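Local coordinates for protein-S-isoprenylcysteine O-methyltransferase (Tribolium castaneum, PDB 5V7P), which catalyses the S-adenosyl-L-methionine-dependent carboxyl methylation of isoprenylated C-terminal cysteines in proteins, as an integral membrane enzyme of the endoplasmic reticulum, at residues Asn48-Leu53 with Phe60-Ala65; Gln90-Tyr95 with Val140-Glu145; Ala100-Ser105 with Phe216-Gly221. All coordinates share one frame; numbering follows the deposited sequence.

Contact 1: Asn48-Leu53 with Phe60-Ala65; sequences NVYFFL and FAFAIA
Phe62 reaches across to Tyr50 and Leu53 within a helical hairpin of the membrane domain, where helices 35-56 and 59-84 follow each other in the chain; their segments 48-53 and 60-65 run roughly antiparallel, at 156°. The short segment axes come no closer than 10.5 Å, so long side chains, Phe62 above all, have to span the gap.

The aromatic part of the contact is a T-shaped pair. The edge of Phe62 points at the face of Tyr50, the ring centroids are 5.2 Å apart, and the planes are almost perpendicular at 88°. Phe62 CZ is the atom that touches: it stands over the Tyr50 face, displaced toward the rim, with Tyr50 CE2 3.5 Å away. Phe62 CG lies opposite the backbone N (chi1 173°), which carries the ring over to the neighbouring helix. On the Tyr50 side, the ring lies at the surface of the protein.

The aliphatic contacts lie deeper. Leu53 CB packs 3.8 Å from Phe62 CE1, and the CD1 branch of Leu53 extends to Ala65, a small residue whose CB it meets at 4.3 Å. Ile66 and Ala69, further along helix 59-84, also touch Leu53, while Ala65 rests against Ile8 and Ser12 of helix 4-29. Lys54 adds a cation-pi contact to the Phe62 ring.

Backbone atoms complete the setting of Phe62. No hydrogen bond joins the two segments; instead the ring edge meets main-chain groups near its own plane. Phe62 CD1 lies 3.6 Å from Leu53 C, and Phe62 CE1 lies 3.4 Å from the carbonyl oxygen Tyr50 O.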
loop_
_atom_site.group_PDB
_atom_site.type_symbol
_atom_site.label_atom_id
_atom_site.label_comp_id
_atom_site.label_asym_id
_atom_site.label_seq_id
_atom_site.Cartn_x
_atom_site.Cartn_y
_atom_site.Cartn_z
ATOM N N ASN A 48 15.987 10.018 22.018
ATOM C CA ASN A 48 17.074 10.907 21.628
ATOM C C ASN A 48 17.096 11.133 20.121
ATOM O O ASN A 48 17.336 12.257 19.666
ATOM C CB ASN A 48 18.409 10.341 22.107
ATOM C CG ASN A 48 18.590 10.474 23.606
ATOM O OD1 ASN A 48 18.248 9.569 24.367
ATOM N ND2 ASN A 48 19.125 11.609 24.038
ATOM N N VAL A 49 16.846 10.086 19.330
ATOM C CA VAL A 49 16.844 10.262 17.882
ATOM C C VAL A 49 15.642 11.092 17.456
ATOM O O VAL A 49 15.730 11.890 16.515
ATOM C CB VAL A 49 16.880 8.902 17.157
ATOM C CG1 VAL A 49 18.063 8.068 17.634
ATOM C CG2 VAL A 49 15.579 8.133 17.342
ATOM N N TYR A 50 14.506 10.935 18.141
ATOM C CA TYR A 50 13.326 11.720 17.802
ATOM C C TYR A 50 13.591 13.213 17.956
ATOM O O TYR A 50 13.163 14.017 17.120
ATOM C CB TYR A 50 12.143 11.296 18.674
ATOM C CG TYR A 50 10.878 12.091 18.420
ATOM C CD1 TYR A 50 10.626 13.272 19.109
ATOM C CD2 TYR A 50 9.936 11.661 17.495
ATOM C CE1 TYR A 50 9.472 14.001 18.881
ATOM C CE2 TYR A 50 8.778 12.385 17.260
ATOM C CZ TYR A 50 8.552 13.554 17.955
ATOM O OH TYR A 50 7.403 14.278 17.725
ATOM N N PHE A 51 14.297 13.605 19.018
ATOM C CA PHE A 51 14.515 15.019 19.295
ATOM C C PHE A 51 15.714 15.593 18.553
ATOM O O PHE A 51 15.709 16.783 18.218
ATOM C CB PHE A 51 14.681 15.243 20.801
ATOM C CG PHE A 51 13.375 15.322 21.540
ATOM C CD1 PHE A 51 12.581 16.455 21.447
ATOM C CD2 PHE A 51 12.933 14.264 22.317
ATOM C CE1 PHE A 51 11.376 16.533 22.117
ATOM C CE2 PHE A 51 11.727 14.339 22.992
ATOM C CZ PHE A 51 10.949 15.476 22.890
ATOM N N PHE A 52 16.740 14.785 18.281
ATOM C CA PHE A 52 17.835 15.259 17.440
ATOM C C PHE A 52 17.365 15.481 16.008
ATOM O O PHE A 52 17.818 16.417 15.338
ATOM C CB PHE A 52 18.999 14.269 17.473
ATOM C CG PHE A 52 19.983 14.525 18.582
ATOM C CD1 PHE A 52 20.858 15.597 18.513
ATOM C CD2 PHE A 52 20.041 13.691 19.687
ATOM C CE1 PHE A 52 21.768 15.836 19.527
ATOM C CE2 PHE A 52 20.949 13.925 20.704
ATOM C CZ PHE A 52 21.814 14.998 20.623
ATOM N N LEU A 53 16.454 14.635 15.520
ATOM C CA LEU A 53 15.947 14.801 14.162
ATOM C C LEU A 53 15.011 15.998 14.066
ATOM O O LEU A 53 15.082 16.771 13.104
ATOM C CB LEU A 53 15.238 13.527 13.704
ATOM C CG LEU A 53 16.111 12.296 13.438
ATOM C CD1 LEU A 53 15.242 11.119 13.019
ATOM C CD2 LEU A 53 17.164 12.572 12.375
ATOM N N PHE A 60 8.419 19.129 7.002
ATOM C CA PHE A 60 8.351 18.208 5.870
ATOM C C PHE A 60 9.436 17.142 5.958
ATOM O O PHE A 60 9.157 15.945 5.830
ATOM C CB PHE A 60 8.467 18.981 4.555
ATOM C CG PHE A 60 8.744 18.108 3.363
ATOM C CD1 PHE A 60 7.717 17.424 2.734
ATOM C CD2 PHE A 60 10.034 17.970 2.874
ATOM C CE1 PHE A 60 7.970 16.618 1.638
ATOM C CE2 PHE A 60 10.293 17.165 1.779
ATOM C CZ PHE A 60 9.259 16.489 1.160
ATOM N N ALA A 61 10.686 17.560 6.173
ATOM C CA ALA A 61 11.796 16.612 6.177
ATOM C C ALA A 61 11.743 15.696 7.394
ATOM O O ALA A 61 12.079 14.510 7.299
ATOM C CB ALA A 61 13.127 17.361 6.131
ATOM N N PHE A 62 11.330 16.227 8.548
ATOM C CA PHE A 62 11.280 15.409 9.755
ATOM C C PHE A 62 10.274 14.277 9.608
ATOM O O PHE A 62 10.547 13.136 10.001
ATOM C CB PHE A 62 10.935 16.271 10.970
ATOM C CG PHE A 62 10.698 15.476 12.221
ATOM C CD1 PHE A 62 11.762 15.044 12.994
ATOM C CD2 PHE A 62 9.413 15.156 12.620
ATOM C CE1 PHE A 62 11.548 14.312 14.143
ATOM C CE2 PHE A 62 9.193 14.423 13.768
ATOM C CZ PHE A 62 10.262 14.002 14.530
ATOM N N ALA A 63 9.103 14.573 9.040
ATOM C CA ALA A 63 8.105 13.534 8.817
ATOM C C ALA A 63 8.696 12.368 8.035
ATOM O O ALA A 63 8.381 11.202 8.302
ATOM C CB ALA A 63 6.898 14.121 8.084
ATOM N N ILE A 64 9.563 12.664 7.066
ATOM C CA ILE A 64 10.234 11.609 6.315
ATOM C C ILE A 64 11.344 10.982 7.148
ATOM O O ILE A 64 11.488 9.755 7.188
ATOM C CB ILE A 64 10.774 12.170 4.985
ATOM C CG1 ILE A 64 9.610 12.543 4.060
ATOM C CG2 ILE A 64 11.705 11.163 4.297
ATOM C CD1 ILE A 64 10.026 13.284 2.802
ATOM N N ALA A 65 12.139 11.810 7.826
ATOM C CA ALA A 65 13.307 11.302 8.533
ATOM C C ALA A 65 12.913 10.384 9.683
ATOM O O ALA A 65 13.538 9.336 9.886
ATOM C CB ALA A 65 14.153 12.468 9.045
#

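Contact 2: Gln90-Tyr95 with Val140-Glu145; sequences QIFGGY and VEFFIE. With MPG ([(Z)-octadec-9-enyl] (2R)-2,3-bis(oxidanyl)propanoate), chain S; MPG ([(Z)-octadec-9-enyl] (2R)-2,3-bis(oxidanyl)propanoate), chain B; D10 (decane), chain J; D10 (decane), chain I.
Phe92 projects from helix 90-113 and packs against Phe142 and Phe143, two consecutive rings of helix 129-148, which runs almost antiparallel to it. The rim of Phe143 rises against one face of Phe92 in an edge-to-face pair, with Phe143 CE2 3.7 Å from Phe92 CE1; on the opposite face Tyr95 CD2 stands over the rim of Phe92. Phe142, its planes 44° from Phe92, offers a face to Phe92 CD1, 3.7 Å from Phe142 CD2. Ile91 meets the outer end of the same ring, its CB 3.9 Å from Phe142 CE1. Torsions separate the neighbours: Phe142 CG, anti to the backbone N (chi1 178°), carries its ring straight out, while Phe143 CG lies beside its own N (chi1 -73°), bringing that ring round to the Phe92 face.

Decane C1 sits 3.7 Å from Phe92 CE2, and Tyr95 OH shares a hydrogen bond with O3 of a bound MPG lipid. Together the phenylalanines make an aromatic cluster between two antiparallel transmembrane helices, bordered by bound hydrocarbon.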
loop_
_atom_site.group_PDB
_atom_site.type_symbol
_atom_site.label_atom_id
_atom_site.label_comp_id
_atom_site.label_asym_id
_atom_site.label_seq_id
_atom_site.Cartn_x
_atom_site.Cartn_y
_atom_site.Cartn_z
ATOM N N GLN A 90 12.774 -16.535 17.716
ATOM C CA GLN A 90 13.656 -15.975 16.694
ATOM C C GLN A 90 12.928 -15.702 15.384
ATOM O O GLN A 90 13.293 -14.776 14.652
ATOM C CB GLN A 90 14.832 -16.920 16.452
ATOM C CG GLN A 90 15.795 -17.001 17.622
ATOM C CD GLN A 90 16.887 -18.026 17.408
ATOM O OE1 GLN A 90 16.632 -19.131 16.931
ATOM N NE2 GLN A 90 18.115 -17.661 17.756
ATOM N N ILE A 91 11.899 -16.492 15.075
ATOM C CA ILE A 91 11.153 -16.304 13.835
ATOM C C ILE A 91 10.635 -14.876 13.728
ATOM O O ILE A 91 10.706 -14.249 12.664
ATOM C CB ILE A 91 10.002 -17.325 13.760
ATOM C CG1 ILE A 91 10.545 -18.758 13.770
ATOM C CG2 ILE A 91 9.158 -17.095 12.532
ATOM C CD1 ILE A 91 11.578 -19.050 12.705
ATOM N N PHE A 92 10.099 -14.341 14.825
ATOM C CA PHE A 92 9.478 -13.024 14.771
ATOM C C PHE A 92 10.485 -11.945 14.402
ATOM O O PHE A 92 10.119 -10.945 13.775
ATOM C CB PHE A 92 8.818 -12.709 16.111
ATOM C CG PHE A 92 7.764 -11.646 16.028
ATOM C CD1 PHE A 92 6.479 -11.959 15.617
ATOM C CD2 PHE A 92 8.055 -10.333 16.359
ATOM C CE1 PHE A 92 5.506 -10.984 15.537
ATOM C CE2 PHE A 92 7.086 -9.353 16.282
ATOM C CZ PHE A 92 5.809 -9.679 15.871
ATOM N N GLY A 93 11.755 -12.131 14.770
ATOM C CA GLY A 93 12.766 -11.145 14.425
ATOM C C GLY A 93 12.953 -10.996 12.927
ATOM O O GLY A 93 13.032 -9.880 12.410
ATOM N N GLY A 94 13.032 -12.119 12.211
ATOM C CA GLY A 94 13.167 -12.050 10.765
ATOM C C GLY A 94 11.958 -11.422 10.102
ATOM O O GLY A 94 12.082 -10.714 9.100
ATOM N N TYR A 95 10.770 -11.671 10.654
ATOM C CA TYR A 95 9.559 -11.047 10.132
ATOM C C TYR A 95 9.613 -9.533 10.288
ATOM O O TYR A 95 9.296 -8.788 9.353
ATOM C CB TYR A 95 8.337 -11.627 10.845
ATOM C CG TYR A 95 7.116 -10.737 10.810
ATOM C CD1 TYR A 95 6.251 -10.756 9.727
ATOM C CD2 TYR A 95 6.825 -9.881 11.866
ATOM C CE1 TYR A 95 5.134 -9.945 9.692
ATOM C CE2 TYR A 95 5.709 -9.065 11.839
ATOM C CZ TYR A 95 4.866 -9.101 10.749
ATOM O OH TYR A 95 3.751 -8.295 10.710
ATOM N N VAL A 140 -0.655 -11.573 17.383
ATOM C CA VAL A 140 -1.243 -12.286 18.510
ATOM C C VAL A 140 -1.269 -13.784 18.232
ATOM O O VAL A 140 -1.017 -14.598 19.128
ATOM C CB VAL A 140 -2.649 -11.739 18.831
ATOM C CG1 VAL A 140 -2.608 -10.223 19.000
ATOM C CG2 VAL A 140 -3.654 -12.134 17.763
ATOM N N GLU A 141 -1.561 -14.175 16.989
ATOM C CA GLU A 141 -1.522 -15.593 16.648
ATOM C C GLU A 141 -0.145 -16.172 16.929
ATOM O O GLU A 141 -0.019 -17.223 17.569
ATOM C CB GLU A 141 -1.896 -15.814 15.181
ATOM C CG GLU A 141 -1.852 -17.290 14.786
ATOM C CD GLU A 141 -2.134 -17.545 13.323
ATOM O OE1 GLU A 141 -2.506 -16.595 12.605
ATOM O OE2 GLU A 141 -1.977 -18.704 12.891
ATOM N N PHE A 142 0.905 -15.499 16.455
ATOM C CA PHE A 142 2.257 -16.001 16.664
ATOM C C PHE A 142 2.531 -16.228 18.145
ATOM O O PHE A 142 2.923 -17.328 18.553
ATOM C CB PHE A 142 3.279 -15.028 16.073
ATOM C CG PHE A 142 4.707 -15.453 16.287
ATOM C CD1 PHE A 142 5.335 -16.296 15.384
ATOM C CD2 PHE A 142 5.418 -15.018 17.395
ATOM C CE1 PHE A 142 6.645 -16.695 15.580
ATOM C CE2 PHE A 142 6.727 -15.414 17.595
ATOM C CZ PHE A 142 7.342 -16.253 16.687
ATOM N N PHE A 143 2.308 -15.205 18.971
ATOM C CA PHE A 143 2.700 -15.285 20.372
ATOM C C PHE A 143 1.771 -16.178 21.188
ATOM O O PHE A 143 2.221 -16.813 22.146
ATOM C CB PHE A 143 2.768 -13.883 20.977
ATOM C CG PHE A 143 3.954 -13.096 20.509
ATOM C CD1 PHE A 143 5.222 -13.387 20.985
ATOM C CD2 PHE A 143 3.811 -12.083 19.576
ATOM C CE1 PHE A 143 6.320 -12.676 20.549
ATOM C CE2 PHE A 143 4.904 -11.368 19.137
ATOM C CZ PHE A 143 6.163 -11.666 19.622
ATOM N N ILE A 144 0.487 -16.246 20.834
ATOM C CA ILE A 144 -0.390 -17.233 21.457
ATOM C C ILE A 144 0.030 -18.637 21.042
ATOM O O ILE A 144 0.120 -19.549 21.873
ATOM C CB ILE A 144 -1.863 -16.951 21.102
ATOM C CG1 ILE A 144 -2.333 -15.674 21.806
ATOM C CG2 ILE A 144 -2.758 -18.136 21.489
ATOM C CD1 ILE A 144 -3.772 -15.270 21.501
ATOM N N GLU A 145 0.303 -18.830 19.749
ATOM C CA GLU A 145 0.720 -20.143 19.268
ATOM C C GLU A 145 2.109 -20.506 19.776
ATOM O O GLU A 145 2.386 -21.679 20.052
ATOM C CB GLU A 145 0.687 -20.182 17.741
ATOM C CG GLU A 145 -0.711 -20.275 17.155
ATOM C CD GLU A 145 -0.712 -20.192 15.644
ATOM O OE1 GLU A 145 0.342 -19.856 15.065
ATOM O OE2 GLU A 145 -1.767 -20.461 15.034
HETATM C C2 MPG S . 20.599 -16.506 11.995
HETATM C C3 MPG S . 19.890 -15.194 11.665
HETATM C C4 MPG S . 20.787 -14.315 10.794
HETATM C C5 MPG S . 20.636 -14.718 9.331
HETATM C C6 MPG S . 19.349 -14.120 8.762
HETATM C C7 MPG S . 19.197 -14.476 7.281
HETATM C C8 MPG S . 19.095 -15.985 7.057
HETATM C C9 MPG S . 17.918 -16.549 7.852
HETATM C C10 MPG S . 17.712 -17.844 7.972
HETATM C C11 MPG S . 18.622 -18.892 7.336
HETATM C C12 MPG S . 19.588 -19.428 8.390
HETATM C C13 MPG S . 20.776 -20.095 7.698
HETATM C C14 MPG S . 20.271 -21.167 6.732
HETATM O O1 MPG S . 18.391 -17.390 12.263
HETATM C C1 MPG S . 19.673 -17.396 12.824
HETATM C CXD MPG S . 15.933 -17.794 12.737
HETATM O O2 MPG S . 15.153 -18.472 13.684
HETATM C C21 MPG S . 15.600 -18.298 11.334
HETATM O O3 MPG S . 15.136 -19.619 11.408
HETATM O O4 MPG S . 17.735 -18.747 13.922
HETATM C CX3 MPG S . 17.414 -18.027 13.035
HETATM C C2 MPG B . -2.609 -8.033 5.778
HETATM C C3 MPG B . -2.367 -8.890 4.542
HETATM C C4 MPG B . -2.532 -8.077 3.261
HETATM C C5 MPG B . -2.016 -8.887 2.093
HETATM C C6 MPG B . -2.325 -8.146 0.803
HETATM C C7 MPG B . -1.581 -6.819 0.690
HETATM C C8 MPG B . -2.523 -5.841 0.011
HETATM C C9 MPG B . -1.717 -4.649 -0.498
HETATM C C10 MPG B . -1.832 -3.434 -0.012
HETATM C C11 MPG B . -2.792 -3.065 1.121
HETATM C C12 MPG B . -2.209 -1.905 1.913
HETATM C C13 MPG B . -2.226 -0.628 1.081
HETATM C C14 MPG B . -1.201 0.331 1.667
HETATM C C15 MPG B . -1.352 1.712 1.033
HETATM C C16 MPG B . -1.463 2.783 2.116
HETATM O O1 MPG B . -0.466 -7.418 6.592
HETATM C C1 MPG B . -1.574 -6.917 5.916
HETATM C CXD MPG B . 2.030 -7.664 6.579
HETATM O O2 MPG B . 2.797 -8.720 6.076
HETATM C C21 MPG B . 1.801 -7.882 8.082
HETATM O O3 MPG B . 2.214 -9.168 8.449
HETATM O O4 MPG B . 0.661 -7.723 4.664
HETATM C CX3 MPG B . 0.697 -7.609 5.844
HETATM C C1 D10 J . 5.611 -6.388 17.944
HETATM C C2 D10 J . 5.738 -5.153 17.054
HETATM C C3 D10 J . 6.081 -5.567 15.624
HETATM C C4 D10 J . 6.164 -4.313 14.754
HETATM C C5 D10 J . 6.475 -4.693 13.309
HETATM C C6 D10 J . 6.440 -3.431 12.449
HETATM C C7 D10 J . 6.825 -3.772 11.012
HETATM C C8 D10 J . 6.425 -2.620 10.089
HETATM C C9 D10 J . 7.278 -1.393 10.401
HETATM C C3 D10 I . 0.611 -4.124 19.901
HETATM C C4 D10 I . 0.002 -5.449 20.354
HETATM C C5 D10 I . 1.016 -6.577 20.168
HETATM C C6 D10 I . 0.400 -7.897 20.628
HETATM C C7 D10 I . 1.416 -9.024 20.457
HETATM C C8 D10 I . 0.880 -10.295 21.113
#

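Contact 3: Ala100-Ser105 with Phe216-Gly221; sequences ALFHYS and FYWSIG. With MPG ([(Z)-octadec-9-enyl] (2R)-2,3-bis(oxidanyl)propanoate), chain B; MPG ([(Z)-octadec-9-enyl] (2R)-2,3-bis(oxidanyl)propanoate), chain V; D10 (decane), chain G.
Phe102 and Trp218 meet as a face-to-face stack that bridges two transmembrane helices, 90-113 and 210-225, near the centre of the helical bundle. The Phe102 ring lies over the six-membered ring of the indole, the centroids 4.0 Å apart and the planes tilted by only 20°. The overlap differs on the two sides: Phe102 CD1 sits over the middle of the indole, whereas Trp218 CH2 falls toward the rim of the phenyl ring. The closest approach is made at the root of the phenylalanine, where Phe102 CB is 3.4 Å from Trp218 CZ2.

Both CG atoms are trans to the main-chain nitrogen (chi1 173° in Phe102, 176° in Trp218), and the two rings thus extend toward each other across the gap between the backbones. Lys174 of helix 156-180 makes a cation-pi contact with Phe102, whose side chain is about 9 Å from that of Ser211, a residue that binds S-adenosyl-L-methionine.

A bound MPG lipid runs beside helix 210-225. Its C5 packs 3.5 Å from Ser219 CB, while Ser219 OG turns back to its own helix and donates a hydrogen bond to Phe216 O at 2.7 Å.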
loop_
_atom_site.group_PDB
_atom_site.type_symbol
_atom_site.label_atom_id
_atom_site.label_comp_id
_atom_site.label_asym_id
_atom_site.label_seq_id
_atom_site.Cartn_x
_atom_site.Cartn_y
_atom_site.Cartn_z
ATOM N N ALA A 100 10.298 -4.082 7.808
ATOM C CA ALA A 100 10.949 -2.777 7.787
ATOM C C ALA A 100 11.604 -2.509 6.440
ATOM O O ALA A 100 11.510 -1.399 5.904
ATOM C CB ALA A 100 11.980 -2.690 8.912
ATOM N N LEU A 101 12.277 -3.514 5.874
ATOM C CA LEU A 101 12.929 -3.323 4.583
ATOM C C LEU A 101 11.908 -3.080 3.480
ATOM O O LEU A 101 12.144 -2.267 2.579
ATOM C CB LEU A 101 13.805 -4.532 4.248
ATOM C CG LEU A 101 15.171 -4.613 4.937
ATOM C CD1 LEU A 101 15.903 -5.881 4.514
ATOM C CD2 LEU A 101 16.031 -3.388 4.634
ATOM N N PHE A 102 10.770 -3.772 3.530
ATOM C CA PHE A 102 9.743 -3.567 2.516
ATOM C C PHE A 102 9.298 -2.112 2.476
ATOM O O PHE A 102 9.313 -1.472 1.419
ATOM C CB PHE A 102 8.544 -4.475 2.778
ATOM C CG PHE A 102 7.378 -4.203 1.870
ATOM C CD1 PHE A 102 7.284 -4.831 0.640
ATOM C CD2 PHE A 102 6.388 -3.306 2.239
ATOM C CE1 PHE A 102 6.220 -4.578 -0.201
ATOM C CE2 PHE A 102 5.321 -3.047 1.400
ATOM C CZ PHE A 102 5.237 -3.684 0.178
ATOM N N HIS A 103 8.900 -1.570 3.628
ATOM C CA HIS A 103 8.317 -0.234 3.653
ATOM C C HIS A 103 9.348 0.835 3.313
ATOM O O HIS A 103 9.027 1.816 2.634
ATOM C CB HIS A 103 7.683 0.033 5.017
ATOM C CG HIS A 103 6.435 -0.760 5.265
ATOM N ND1 HIS A 103 5.241 -0.481 4.635
ATOM C CD2 HIS A 103 6.199 -1.827 6.064
ATOM C CE1 HIS A 103 4.322 -1.340 5.039
ATOM N NE2 HIS A 103 4.877 -2.167 5.906
ATOM N N TYR A 104 10.594 0.669 3.765
ATOM C CA TYR A 104 11.607 1.672 3.457
ATOM C C TYR A 104 12.021 1.607 1.993
ATOM O O TYR A 104 12.020 2.624 1.291
ATOM C CB TYR A 104 12.837 1.511 4.347
ATOM C CG TYR A 104 13.939 2.429 3.879
ATOM C CD1 TYR A 104 13.813 3.805 4.007
ATOM C CD2 TYR A 104 15.077 1.929 3.264
ATOM C CE1 TYR A 104 14.797 4.653 3.562
ATOM C CE2 TYR A 104 16.071 2.774 2.816
ATOM C CZ TYR A 104 15.922 4.136 2.969
ATOM O OH TYR A 104 16.898 4.989 2.524
ATOM N N SER A 105 12.405 0.417 1.521
ATOM C CA SER A 105 12.798 0.274 0.124
ATOM C C SER A 105 11.689 0.730 -0.813
ATOM O O SER A 105 11.966 1.183 -1.930
ATOM C CB SER A 105 13.179 -1.178 -0.165
ATOM O OG SER A 105 12.094 -2.050 0.105
ATOM N N PHE A 216 1.860 -9.662 -3.839
ATOM C CA PHE A 216 0.959 -10.754 -3.485
ATOM C C PHE A 216 1.700 -11.872 -2.763
ATOM O O PHE A 216 1.312 -12.283 -1.662
ATOM C CB PHE A 216 0.276 -11.280 -4.752
ATOM C CG PHE A 216 -0.622 -12.466 -4.519
ATOM C CD1 PHE A 216 -1.801 -12.331 -3.806
ATOM C CD2 PHE A 216 -0.298 -13.710 -5.032
ATOM C CE1 PHE A 216 -2.632 -13.414 -3.596
ATOM C CE2 PHE A 216 -1.127 -14.799 -4.826
ATOM C CZ PHE A 216 -2.296 -14.649 -4.107
ATOM N N TYR A 217 2.775 -12.379 -3.368
ATOM C CA TYR A 217 3.497 -13.491 -2.760
ATOM C C TYR A 217 4.304 -13.048 -1.549
ATOM O O TYR A 217 4.425 -13.806 -0.580
ATOM C CB TYR A 217 4.400 -14.157 -3.795
ATOM C CG TYR A 217 3.621 -15.004 -4.769
ATOM C CD1 TYR A 217 3.002 -16.175 -4.352
ATOM C CD2 TYR A 217 3.489 -14.631 -6.097
ATOM C CE1 TYR A 217 2.279 -16.952 -5.230
ATOM C CE2 TYR A 217 2.767 -15.404 -6.985
ATOM C CZ TYR A 217 2.165 -16.564 -6.544
ATOM O OH TYR A 217 1.443 -17.343 -7.416
ATOM N N TRP A 218 4.853 -11.833 -1.577
ATOM C CA TRP A 218 5.549 -11.314 -0.405
ATOM C C TRP A 218 4.638 -11.330 0.814
ATOM O O TRP A 218 5.033 -11.784 1.894
ATOM C CB TRP A 218 6.054 -9.898 -0.680
ATOM C CG TRP A 218 6.695 -9.250 0.510
ATOM C CD1 TRP A 218 8.008 -9.312 0.866
ATOM C CD2 TRP A 218 6.049 -8.437 1.500
ATOM N NE1 TRP A 218 8.223 -8.590 2.015
ATOM C CE2 TRP A 218 7.037 -8.043 2.424
ATOM C CE3 TRP A 218 4.734 -8.001 1.692
ATOM C CZ2 TRP A 218 6.752 -7.237 3.523
ATOM C CZ3 TRP A 218 4.453 -7.199 2.785
ATOM C CH2 TRP A 218 5.458 -6.827 3.687
ATOM N N SER A 219 3.403 -10.847 0.657
ATOM C CA SER A 219 2.499 -10.771 1.799
ATOM C C SER A 219 2.203 -12.154 2.360
ATOM O O SER A 219 2.185 -12.346 3.582
ATOM C CB SER A 219 1.202 -10.072 1.399
ATOM O OG SER A 219 0.487 -10.813 0.420
ATOM N N ILE A 220 1.947 -13.129 1.485
ATOM C CA ILE A 220 1.803 -14.510 1.936
ATOM C C ILE A 220 3.091 -14.981 2.595
ATOM O O ILE A 220 3.069 -15.684 3.613
ATOM C CB ILE A 220 1.408 -15.419 0.757
ATOM C CG1 ILE A 220 0.077 -14.965 0.152
ATOM C CG2 ILE A 220 1.310 -16.875 1.208
ATOM C CD1 ILE A 220 -0.261 -15.629 -1.167
ATOM N N GLY A 221 4.233 -14.598 2.024
ATOM C CA GLY A 221 5.510 -15.023 2.571
ATOM C C GLY A 221 5.700 -14.608 4.018
ATOM O O GLY A 221 6.216 -15.379 4.830
HETATM C C2 MPG B . -2.609 -8.033 5.778
HETATM C C3 MPG B . -2.367 -8.890 4.542
HETATM C C4 MPG B . -2.532 -8.077 3.261
HETATM C C5 MPG B . -2.016 -8.887 2.093
HETATM C C6 MPG B . -2.325 -8.146 0.803
HETATM C C7 MPG B . -1.581 -6.819 0.690
HETATM C C8 MPG B . -2.523 -5.841 0.011
HETATM C C9 MPG B . -1.717 -4.649 -0.498
HETATM C C10 MPG B . -1.832 -3.434 -0.012
HETATM C C11 MPG B . -2.792 -3.065 1.121
HETATM C C12 MPG B . -2.209 -1.905 1.913
HETATM C C13 MPG B . -2.226 -0.628 1.081
HETATM C C14 MPG B . -1.201 0.331 1.667
HETATM C C15 MPG B . -1.352 1.712 1.033
HETATM C C16 MPG B . -1.463 2.783 2.116
HETATM O O1 MPG B . -0.466 -7.418 6.592
HETATM C C1 MPG B . -1.574 -6.917 5.916
HETATM C CXD MPG B . 2.030 -7.664 6.579
HETATM O O2 MPG B . 2.797 -8.720 6.076
HETATM C C21 MPG B . 1.801 -7.882 8.082
HETATM O O3 MPG B . 2.214 -9.168 8.449
HETATM O O4 MPG B . 0.661 -7.723 4.664
HETATM C CX3 MPG B . 0.697 -7.609 5.844
HETATM C C2 MPG V . -10.405 -17.178 -5.263
HETATM C C3 MPG V . -9.247 -18.156 -5.086
HETATM C C4 MPG V . -7.932 -17.386 -4.980
HETATM C C5 MPG V . -6.825 -18.363 -4.590
HETATM C C6 MPG V . -5.461 -17.718 -4.820
HETATM C C7 MPG V . -4.368 -18.768 -4.622
HETATM C C8 MPG V . -3.004 -18.148 -4.908
HETATM C C9 MPG V . -1.978 -19.266 -5.099
HETATM C C10 MPG V . -0.961 -19.494 -4.289
HETATM C C11 MPG V . -0.666 -18.656 -3.044
HETATM C C12 MPG V . 0.010 -19.537 -1.994
HETATM O O1 MPG V . -12.342 -16.999 -6.638
HETATM C C1 MPG V . -11.639 -17.890 -5.820
HETATM C CXD MPG V . -14.212 -16.827 -8.340
HETATM O O2 MPG V . -15.601 -16.789 -8.170
HETATM C C21 MPG V . -13.872 -17.635 -9.590
HETATM O O3 MPG V . -12.534 -18.049 -9.529
HETATM O O4 MPG V . -14.079 -18.416 -6.607
HETATM C CX3 MPG V . -13.559 -17.488 -7.127
HETATM C C1 D10 G . -4.476 -13.746 -16.717
HETATM C C2 D10 G . -4.081 -15.006 -15.957
HETATM C C3 D10 G . -2.686 -14.815 -15.368
HETATM C C4 D10 G . -2.427 -15.880 -14.303
HETATM C C5 D10 G . -0.929 -16.161 -14.243
HETATM C C6 D10 G . -0.610 -16.997 -13.006
HETATM C C7 D10 G . 0.662 -17.805 -13.259
HETATM C C8 D10 G . 1.421 -17.994 -11.947
HETATM C C9 D10 G . 2.439 -16.869 -11.786
HETATM C C10 D10 G . 2.637 -16.570 -10.301
#

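In the fold
Contact 3 is the most central of the three, about 3 Å from the centre of the chain, whereas contacts 2 and 1 are centred about 17 and 21 Å from it. Every touching residue of contacts 2 and 3 is buried, but in contact 1 Tyr50 lies on the surface. Contacts 2 and 3 use successive parts of helix 90-113 and touch the same MPG lipid, at Tyr95 in one and at Trp218 and Ser219 in the other. Contact 1 joins the two helices just before helix 90-113 in the chain. None has a hydrogen bond between its segments; the aromatic geometry differs instead, a T-shaped pair in contact 1, a three-ring cluster flanked by alkanes in contact 2 and a face-to-face stack in contact 3.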